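Local structure of Slr1951 protein (Synechocystis sp., 3HX1) at residues H12-L17 and A40-K45; G99-M104 and S109-Y114. The protein is of unknown function but folds as an FHA domain, a module that in its relatives recognises phosphothreonine peptides, and probably serves in protein-protein recognition. All blocks are in the same frame, centred on the assembly; numbering follows the deposited sequence.

In the fold
Contacts 1 and 2 lie about 10 Å apart, centre to centre, and meet along the neighbouring strands 11-18 and 109-115 of the larger antiparallel sheet. Contact 2 is made within that sheet, between 99-104 and 109-114, whereas contact 1 reaches from it across the interior to 40-45, at the edge of the other sheet. The backbone bond from Ile15 N to Arg111 O, 2.8 Å long, is one of those that join the two strands. Farther along, His12 ND1 lies unusually close to Tyr112 OH, a probable hydrogen bond, and the rings of His12 and Tyr114 stack. Inside, Val110 of contact 2 touches Ile16, so contact 1 and the Ile102-Val110 face of contact 2 share the apolar interior.

Contact 1: residues H12-L17 and A40-K45; sequences HILIIL and ADIRIK
Ile16 lays its CD1 methyl on CG2 of Ile42, the closest approach between residues 12-17 and 40-45; the 3.3 Å between these carbons is short and may partly reflect the model. The side chains cross at a slant, the end of one branch of Ile16 resting on the short branch of Ile42. Ile16 divides its two branches between two partners. Its CG1 lies beside the backbone N and anti to the carbonyl carbon (chi1 -60°), and a nearly straight chi2 of 167° carries CD1 out to Ile42; CG2, on the other branch, meets CG1 of Ile44 at 4.1 Å, and here the side chains run at about a right angle. The longer arm of Ile42 turns instead to Leu14, whose CD2 stands 4.1 Å from Ile42 CD1. All four side chains are buried, and the contact between them is wholly apolar. Around them, Val25 and Val110 close on Ile16 from the strands flanking 11-18, while Tyr32 packs on Ile42 and Ile34 on Ile44, from the adjoining strand 31-35. Branched aliphatic residues facing one another from one sheet and the edge of the other form the hydrophobic interior of the beta sandwich, the architecture of FHA domains.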
ATOM      1  N   HIS A  12      12.388  -5.646   2.018  1.00 46.94           N
ATOM      2  CA  HIS A  12      11.237  -4.750   1.911  1.00 52.66           C
ATOM      3  C   HIS A  12      10.089  -5.235   2.779  1.00 50.18           C
ATOM      4  O   HIS A  12       9.501  -6.285   2.502  1.00 51.36           O
ATOM      5  CB  HIS A  12      10.778  -4.672   0.454  1.00 49.83           C
ATOM      6  CG  HIS A  12      11.850  -4.212  -0.486  1.00 58.52           C
ATOM      7  ND1 HIS A  12      12.344  -2.928  -0.475  1.00 67.06           N
ATOM      8  CD2 HIS A  12      12.548  -4.878  -1.437  1.00 56.74           C
ATOM      9  CE1 HIS A  12      13.303  -2.818  -1.381  1.00 52.94           C
ATOM     10  NE2 HIS A  12      13.446  -3.985  -1.977  1.00 51.26           N
ATOM     11  N   ILE A  13       9.770  -4.466   3.820  1.00 49.30           N
ATOM     12  CA  ILE A  13       8.701  -4.827   4.745  1.00 46.63           C
ATOM     13  C   ILE A  13       7.563  -3.821   4.749  1.00 47.15           C
ATOM     14  O   ILE A  13       7.782  -2.612   4.836  1.00 39.29           O
ATOM     15  CB  ILE A  13       9.223  -4.951   6.193  1.00 43.24           C
ATOM     16  CG1 ILE A  13      10.278  -6.056   6.286  1.00 46.35           C
ATOM     17  CG2 ILE A  13       8.073  -5.252   7.134  1.00 39.24           C
ATOM     18  CD1 ILE A  13       9.802  -7.407   5.801  1.00 49.41           C
ATOM     19  N   LEU A  14       6.342  -4.337   4.678  1.00 45.88           N
ATOM     20  CA  LEU A  14       5.156  -3.498   4.676  1.00 44.50           C
ATOM     21  C   LEU A  14       4.354  -3.722   5.962  1.00 45.69           C
ATOM     22  O   LEU A  14       3.812  -4.816   6.167  1.00 44.49           O
ATOM     23  CB  LEU A  14       4.290  -3.844   3.459  1.00 36.76           C
ATOM     24  CG  LEU A  14       3.460  -2.716   2.851  1.00 39.05           C
ATOM     25  CD1 LEU A  14       4.392  -1.584   2.430  1.00 39.44           C
ATOM     26  CD2 LEU A  14       2.670  -3.229   1.657  1.00 37.27           C
ATOM     27  N   ILE A  15       4.290  -2.708   6.828  1.00 43.48           N
ATOM     28  CA  ILE A  15       3.514  -2.823   8.061  1.00 44.54           C
ATOM     29  C   ILE A  15       2.091  -2.346   7.770  1.00 44.40           C
ATOM     30  O   ILE A  15       1.843  -1.154   7.552  1.00 42.62           O
ATOM     31  CB  ILE A  15       4.103  -1.969   9.209  1.00 38.04           C
ATOM     32  CG1 ILE A  15       5.544  -2.394   9.495  1.00 36.53           C
ATOM     33  CG2 ILE A  15       3.255  -2.126  10.473  1.00 28.54           C
ATOM     34  CD1 ILE A  15       6.550  -1.754   8.577  1.00 40.89           C
ATOM     35  N   ILE A  16       1.155  -3.283   7.766  1.00 36.60           N
ATOM     36  CA  ILE A  16      -0.236  -2.975   7.475  1.00 36.20           C
ATOM     37  C   ILE A  16      -1.109  -2.896   8.719  1.00 35.90           C
ATOM     38  O   ILE A  16      -1.073  -3.779   9.581  1.00 39.34           O
ATOM     39  CB  ILE A  16      -0.831  -4.034   6.520  1.00 33.22           C
ATOM     40  CG1 ILE A  16      -0.029  -4.045   5.216  1.00 43.16           C
ATOM     41  CG2 ILE A  16      -2.313  -3.742   6.261  1.00 31.59           C
ATOM     42  CD1 ILE A  16      -0.306  -5.226   4.345  1.00 42.30           C
ATOM     43  N   LEU A  17      -1.902  -1.832   8.795  1.00 41.22           N
ATOM     44  CA  LEU A  17      -2.808  -1.626   9.915  1.00 43.48           C
ATOM     45  C   LEU A  17      -4.226  -1.458   9.402  1.00 44.29           C
ATOM     46  O   LEU A  17      -4.521  -0.495   8.695  1.00 43.04           O
ATOM     47  CB  LEU A  17      -2.415  -0.379  10.699  1.00 44.55           C
ATOM     48  CG  LEU A  17      -3.396  -0.030  11.818  1.00 47.66           C
ATOM     49  CD1 LEU A  17      -3.497  -1.211  12.775  1.00 43.94           C
ATOM     50  CD2 LEU A  17      -2.941   1.221  12.546  1.00 37.83           C
ATOM     51  N   ALA A  40      -7.237  -8.895  -4.531  1.00 47.75           N
ATOM     52  CA  ALA A  40      -5.990  -8.184  -4.254  1.00 47.44           C
ATOM     53  C   ALA A  40      -4.893  -9.077  -3.686  1.00 44.83           C
ATOM     54  O   ALA A  40      -5.155  -9.938  -2.851  1.00 48.15           O
ATOM     55  CB  ALA A  40      -6.261  -7.012  -3.281  1.00 45.14           C
ATOM     56  N   ASP A  41      -3.661  -8.853  -4.135  1.00 38.67           N
ATOM     57  CA  ASP A  41      -2.518  -9.620  -3.656  1.00 36.90           C
ATOM     58  C   ASP A  41      -2.303  -9.362  -2.167  1.00 42.13           C
ATOM     59  O   ASP A  41      -2.025 -10.283  -1.405  1.00 40.05           O
ATOM     60  CB  ASP A  41      -1.268  -9.228  -4.435  1.00 41.00           C
ATOM     61  CG  ASP A  41      -1.426  -9.446  -5.932  1.00 41.03           C
ATOM     62  OD1 ASP A  41      -1.526 -10.621  -6.363  1.00 43.92           O
ATOM     63  OD2 ASP A  41      -1.458  -8.441  -6.683  1.00 41.87           O
ATOM     64  N   ILE A  42      -2.439  -8.104  -1.752  1.00 39.05           N
ATOM     65  CA  ILE A  42      -2.265  -7.733  -0.349  1.00 34.94           C
ATOM     66  C   ILE A  42      -3.583  -7.176   0.161  1.00 36.51           C
ATOM     67  O   ILE A  42      -3.978  -6.081  -0.212  1.00 24.51           O
ATOM     68  CB  ILE A  42      -1.170  -6.670  -0.203  1.00 38.52           C
ATOM     69  CG1 ILE A  42       0.165  -7.239  -0.704  1.00 44.15           C
ATOM     70  CG2 ILE A  42      -1.066  -6.230   1.245  1.00 30.42           C
ATOM     71  CD1 ILE A  42       1.274  -6.228  -0.811  1.00 39.38           C
ATOM     72  N   ARG A  43      -4.280  -7.918   1.008  1.00 39.33           N
ATOM     73  CA  ARG A  43      -5.563  -7.435   1.480  1.00 39.20           C
ATOM     74  C   ARG A  43      -5.461  -6.416   2.571  1.00 40.20           C
ATOM     75  O   ARG A  43      -4.720  -6.604   3.532  1.00 33.38           O
ATOM     76  CB  ARG A  43      -6.448  -8.584   1.974  1.00 43.83           C
ATOM     77  CG  ARG A  43      -6.897  -9.520   0.875  1.00 63.17           C
ATOM     78  CD  ARG A  43      -7.901 -10.537   1.388  1.00 64.83           C
ATOM     79  NE  ARG A  43      -9.194  -9.941   1.712  1.00 61.89           N
ATOM     80  CZ  ARG A  43     -10.248 -10.629   2.148  1.00 68.51           C
ATOM     81  NH1 ARG A  43     -10.177 -11.944   2.320  1.00 63.82           N
ATOM     82  NH2 ARG A  43     -11.385  -9.999   2.404  1.00 74.63           N
ATOM     83  N   ILE A  44      -6.186  -5.315   2.397  1.00 48.64           N
ATOM     84  CA  ILE A  44      -6.248  -4.274   3.406  1.00 52.17           C
ATOM     85  C   ILE A  44      -7.718  -4.246   3.795  1.00 56.35           C
ATOM     86  O   ILE A  44      -8.545  -3.639   3.112  1.00 53.92           O
ATOM     87  CB  ILE A  44      -5.834  -2.892   2.880  1.00 45.23           C
ATOM     88  CG1 ILE A  44      -4.309  -2.755   2.856  1.00 33.69           C
ATOM     89  CG2 ILE A  44      -6.361  -1.824   3.822  1.00 54.37           C
ATOM     90  CD1 ILE A  44      -3.616  -3.725   1.984  1.00 38.69           C
ATOM     91  N   LYS A  45      -8.026  -4.933   4.891  1.00 56.34           N
ATOM     92  CA  LYS A  45      -9.381  -5.066   5.401  1.00 49.15           C
ATOM     93  C   LYS A  45      -9.985  -3.789   5.974  1.00 47.41           C
ATOM     94  O   LYS A  45      -9.609  -3.354   7.067  1.00 41.03           O
ATOM     95  CB  LYS A  45      -9.406  -6.164   6.466  1.00 43.40           C
ATOM     96  CG  LYS A  45     -10.754  -6.400   7.132  1.00 63.52           C
ATOM     97  CD  LYS A  45     -10.595  -7.328   8.337  1.00 65.06           C
ATOM     98  CE  LYS A  45     -11.904  -7.550   9.076  1.00 69.41           C
ATOM     99  NZ  LYS A  45     -11.678  -8.227  10.389  1.00 82.30           N
TER

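Contact 2: residues G99-M104 and S109-Y114; sequences GDEIVM and SVRYEY
A chi1 of 174° sets CG of Glu101 anti to the backbone N, and a chi1 of -75° places CG of Arg111 beside its own; the two chains then cross obliquely, with Glu101 CB 4.0 Å from Arg111 CG. It is their aliphatic parts that touch: Glu101 OE2 stays 6.2 Å from Arg111 NE, too far for a salt bridge. The arginine chain bends at chi3 and carries the guanidinium along its own strand, to the carboxylate of Glu113, where NH1 donates to the anti lone pair of Glu113 OE2 over 2.7 Å, while NH2 comes near Gly99 CA. A lysine in place of Arg111 would probably lose either the salt bridge to Glu113 or the contact with Gly99, since a single ammonium can hardly reach both as the forked guanidinium does.

Strand 101-103 and residues 109-114 run antiparallel, at 165°, as the two arms of a beta hairpin made by the last two strands of the FHA-type sandwich. Ile102 and Val110 are its hydrogen-bonded pair, with Ile102 N to Val110 O at 2.9 Å and a longer return bond from Val110 N. Beyond them Tyr112 N donates to Asp100 O in the carbonyl plane, and Gly99 N donates to Tyr112 O over 2.8 Å from above the plane of the Tyr112 carbonyl. On the inner face, Ile102 CB and CD1 both lie against Val110 CG2. On the face shared by Glu101 and Arg111, Ser109 CB sits 3.8 Å from Val103 CA. Asp100 turns its carboxylate to Gln97 and His94.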
ATOM      1  N   GLY A  99      10.090   4.518   5.888  1.00 50.00           N
ATOM      2  CA  GLY A  99       9.632   5.402   6.940  1.00 43.88           C
ATOM      3  C   GLY A  99       8.346   6.091   6.547  1.00 42.04           C
ATOM      4  O   GLY A  99       7.754   6.819   7.342  1.00 50.05           O
ATOM      5  N   ASP A 100       7.914   5.872   5.308  1.00 48.91           N
ATOM      6  CA  ASP A 100       6.680   6.479   4.811  1.00 53.34           C
ATOM      7  C   ASP A 100       5.423   5.798   5.339  1.00 51.11           C
ATOM      8  O   ASP A 100       5.385   4.580   5.507  1.00 50.72           O
ATOM      9  CB  ASP A 100       6.629   6.445   3.280  1.00 44.85           C
ATOM     10  CG  ASP A 100       7.535   7.467   2.642  1.00 53.64           C
ATOM     11  OD1 ASP A 100       7.745   8.535   3.264  1.00 58.13           O
ATOM     12  OD2 ASP A 100       8.015   7.208   1.517  1.00 51.67           O
ATOM     13  N   GLU A 101       4.396   6.597   5.599  1.00 53.86           N
ATOM     14  CA  GLU A 101       3.125   6.073   6.069  1.00 56.06           C
ATOM     15  C   GLU A 101       2.051   6.503   5.086  1.00 56.74           C
ATOM     16  O   GLU A 101       1.660   7.670   5.060  1.00 56.42           O
ATOM     17  CB  GLU A 101       2.766   6.627   7.442  1.00 55.39           C
ATOM     18  CG  GLU A 101       1.369   6.207   7.884  1.00 72.27           C
ATOM     19  CD  GLU A 101       0.773   7.133   8.927  1.00 88.56           C
ATOM     20  OE1 GLU A 101       0.703   8.356   8.665  1.00 96.44           O
ATOM     21  OE2 GLU A 101       0.368   6.636  10.001  1.00 90.16           O
ATOM     22  N   ILE A 102       1.577   5.568   4.272  1.00 50.81           N
ATOM     23  CA  ILE A 102       0.545   5.905   3.313  1.00 47.12           C
ATOM     24  C   ILE A 102      -0.831   5.707   3.931  1.00 52.32           C
ATOM     25  O   ILE A 102      -1.322   4.585   4.025  1.00 53.23           O
ATOM     26  CB  ILE A 102       0.646   5.055   2.037  1.00 46.47           C
ATOM     27  CG1 ILE A 102       1.955   5.357   1.303  1.00 40.99           C
ATOM     28  CG2 ILE A 102      -0.519   5.368   1.122  1.00 43.61           C
ATOM     29  CD1 ILE A 102       2.999   4.290   1.451  1.00 40.34           C
ATOM     30  N   VAL A 103      -1.441   6.806   4.367  1.00 55.06           N
ATOM     31  CA  VAL A 103      -2.769   6.750   4.964  1.00 60.90           C
ATOM     32  C   VAL A 103      -3.761   6.637   3.828  1.00 59.96           C
ATOM     33  O   VAL A 103      -3.943   7.553   3.020  1.00 59.37           O
ATOM     34  CB  VAL A 103      -3.051   7.983   5.825  1.00 60.88           C
ATOM     35  CG1 VAL A 103      -4.476   7.951   6.310  1.00 56.13           C
ATOM     36  CG2 VAL A 103      -2.099   7.993   7.012  1.00 65.92           C
HETATM   37  N   MSE A 104      -4.404   5.482   3.790  1.00 54.83           N
HETATM   38  CA  MSE A 104      -5.319   5.182   2.729  1.00 59.98           C
HETATM   39  C   MSE A 104      -6.798   4.922   3.033  1.00 66.99           C
HETATM   40  O   MSE A 104      -7.414   4.039   2.408  1.00 69.96           O
HETATM   41  CB  MSE A 104      -4.673   4.050   1.929  1.00 44.92           C
HETATM   42  CG  MSE A 104      -4.194   2.793   2.697  1.00 81.61           C
HETATM   43 SE   MSE A 104      -4.282   1.561   1.322  1.00 88.06          SE
HETATM   44  CE  MSE A 104      -6.092   2.080   1.412  1.00 99.00           C
ATOM     45  N   SER A 109      -3.797   2.288   7.027  1.00 60.37           N
ATOM     46  CA  SER A 109      -2.538   2.761   6.466  1.00 51.29           C
ATOM     47  C   SER A 109      -1.435   1.708   6.390  1.00 38.85           C
ATOM     48  O   SER A 109      -1.471   0.726   7.125  1.00 40.41           O
ATOM     49  CB  SER A 109      -2.034   3.864   7.373  1.00 46.29           C
ATOM     50  OG  SER A 109      -1.548   3.291   8.588  1.00 45.92           O
ATOM     51  N   VAL A 110      -0.445   1.935   5.523  1.00 48.35           N
ATOM     52  CA  VAL A 110       0.686   1.023   5.399  1.00 46.70           C
ATOM     53  C   VAL A 110       2.001   1.777   5.534  1.00 51.08           C
ATOM     54  O   VAL A 110       2.219   2.803   4.878  1.00 43.28           O
ATOM     55  CB  VAL A 110       0.709   0.271   4.038  1.00 34.08           C
ATOM     56  CG1 VAL A 110      -0.561  -0.546   3.865  1.00 37.54           C
ATOM     57  CG2 VAL A 110       0.895   1.247   2.894  1.00 37.87           C
ATOM     58  N   ARG A 111       2.867   1.277   6.407  1.00 48.09           N
ATOM     59  CA  ARG A 111       4.167   1.886   6.599  1.00 46.62           C
ATOM     60  C   ARG A 111       5.152   1.015   5.858  1.00 45.78           C
ATOM     61  O   ARG A 111       4.971  -0.199   5.777  1.00 43.03           O
ATOM     62  CB  ARG A 111       4.549   1.935   8.078  1.00 60.52           C
ATOM     63  CG  ARG A 111       3.818   2.993   8.882  1.00 75.72           C
ATOM     64  CD  ARG A 111       4.602   3.364  10.135  1.00 81.70           C
ATOM     65  NE  ARG A 111       5.939   3.867   9.814  1.00 89.06           N
ATOM     66  CZ  ARG A 111       7.069   3.222  10.095  1.00 93.41           C
ATOM     67  NH1 ARG A 111       7.029   2.045  10.706  1.00 94.45           N
ATOM     68  NH2 ARG A 111       8.241   3.754   9.763  1.00 89.43           N
ATOM     69  N   TYR A 112       6.186   1.636   5.307  1.00 53.29           N
ATOM     70  CA  TYR A 112       7.208   0.891   4.590  1.00 45.81           C
ATOM     71  C   TYR A 112       8.526   0.974   5.332  1.00 40.05           C
ATOM     72  O   TYR A 112       8.819   1.978   5.983  1.00 42.78           O
ATOM     73  CB  TYR A 112       7.384   1.426   3.167  1.00 44.21           C
ATOM     74  CG  TYR A 112       8.581   0.832   2.452  1.00 36.26           C
ATOM     75  CD1 TYR A 112       9.809   1.487   2.465  1.00 44.17           C
ATOM     76  CD2 TYR A 112       8.492  -0.390   1.772  1.00 39.93           C
ATOM     77  CE1 TYR A 112      10.925   0.961   1.821  1.00 47.21           C
ATOM     78  CE2 TYR A 112       9.613  -0.933   1.124  1.00 49.60           C
ATOM     79  CZ  TYR A 112      10.825  -0.242   1.153  1.00 50.33           C
ATOM     80  OH  TYR A 112      11.934  -0.718   0.489  1.00 50.76           O
ATOM     81  N   GLU A 113       9.314  -0.090   5.243  1.00 40.14           N
ATOM     82  CA  GLU A 113      10.609  -0.123   5.909  1.00 56.76           C
ATOM     83  C   GLU A 113      11.606  -0.975   5.144  1.00 51.40           C
ATOM     84  O   GLU A 113      11.258  -2.016   4.594  1.00 46.37           O
ATOM     85  CB  GLU A 113      10.465  -0.662   7.336  1.00 66.24           C
ATOM     86  CG  GLU A 113      10.090   0.395   8.366  1.00 72.65           C
ATOM     87  CD  GLU A 113       9.965  -0.176   9.765  1.00 79.09           C
ATOM     88  OE1 GLU A 113      10.858  -0.944  10.176  1.00 80.72           O
ATOM     89  OE2 GLU A 113       8.979   0.151  10.458  1.00 85.77           O
ATOM     90  N   TYR A 114      12.847  -0.510   5.085  1.00 51.70           N
ATOM     91  CA  TYR A 114      13.898  -1.253   4.412  1.00 50.81           C
ATOM     92  C   TYR A 114      14.780  -1.765   5.536  1.00 56.49           C
ATOM     93  O   TYR A 114      15.798  -1.167   5.876  1.00 61.57           O
ATOM     94  CB  TYR A 114      14.686  -0.346   3.471  1.00 57.33           C
ATOM     95  CG  TYR A 114      15.526  -1.124   2.484  1.00 59.15           C
ATOM     96  CD1 TYR A 114      15.032  -2.292   1.896  1.00 58.54           C
ATOM     97  CD2 TYR A 114      16.803  -0.698   2.132  1.00 58.12           C
ATOM     98  CE1 TYR A 114      15.788  -3.015   0.996  1.00 53.90           C
ATOM     99  CE2 TYR A 114      17.567  -1.415   1.226  1.00 59.49           C
ATOM    100  CZ  TYR A 114      17.054  -2.574   0.666  1.00 59.32           C
ATOM    101  OH  TYR A 114      17.821  -3.316  -0.198  1.00 58.96           O
TER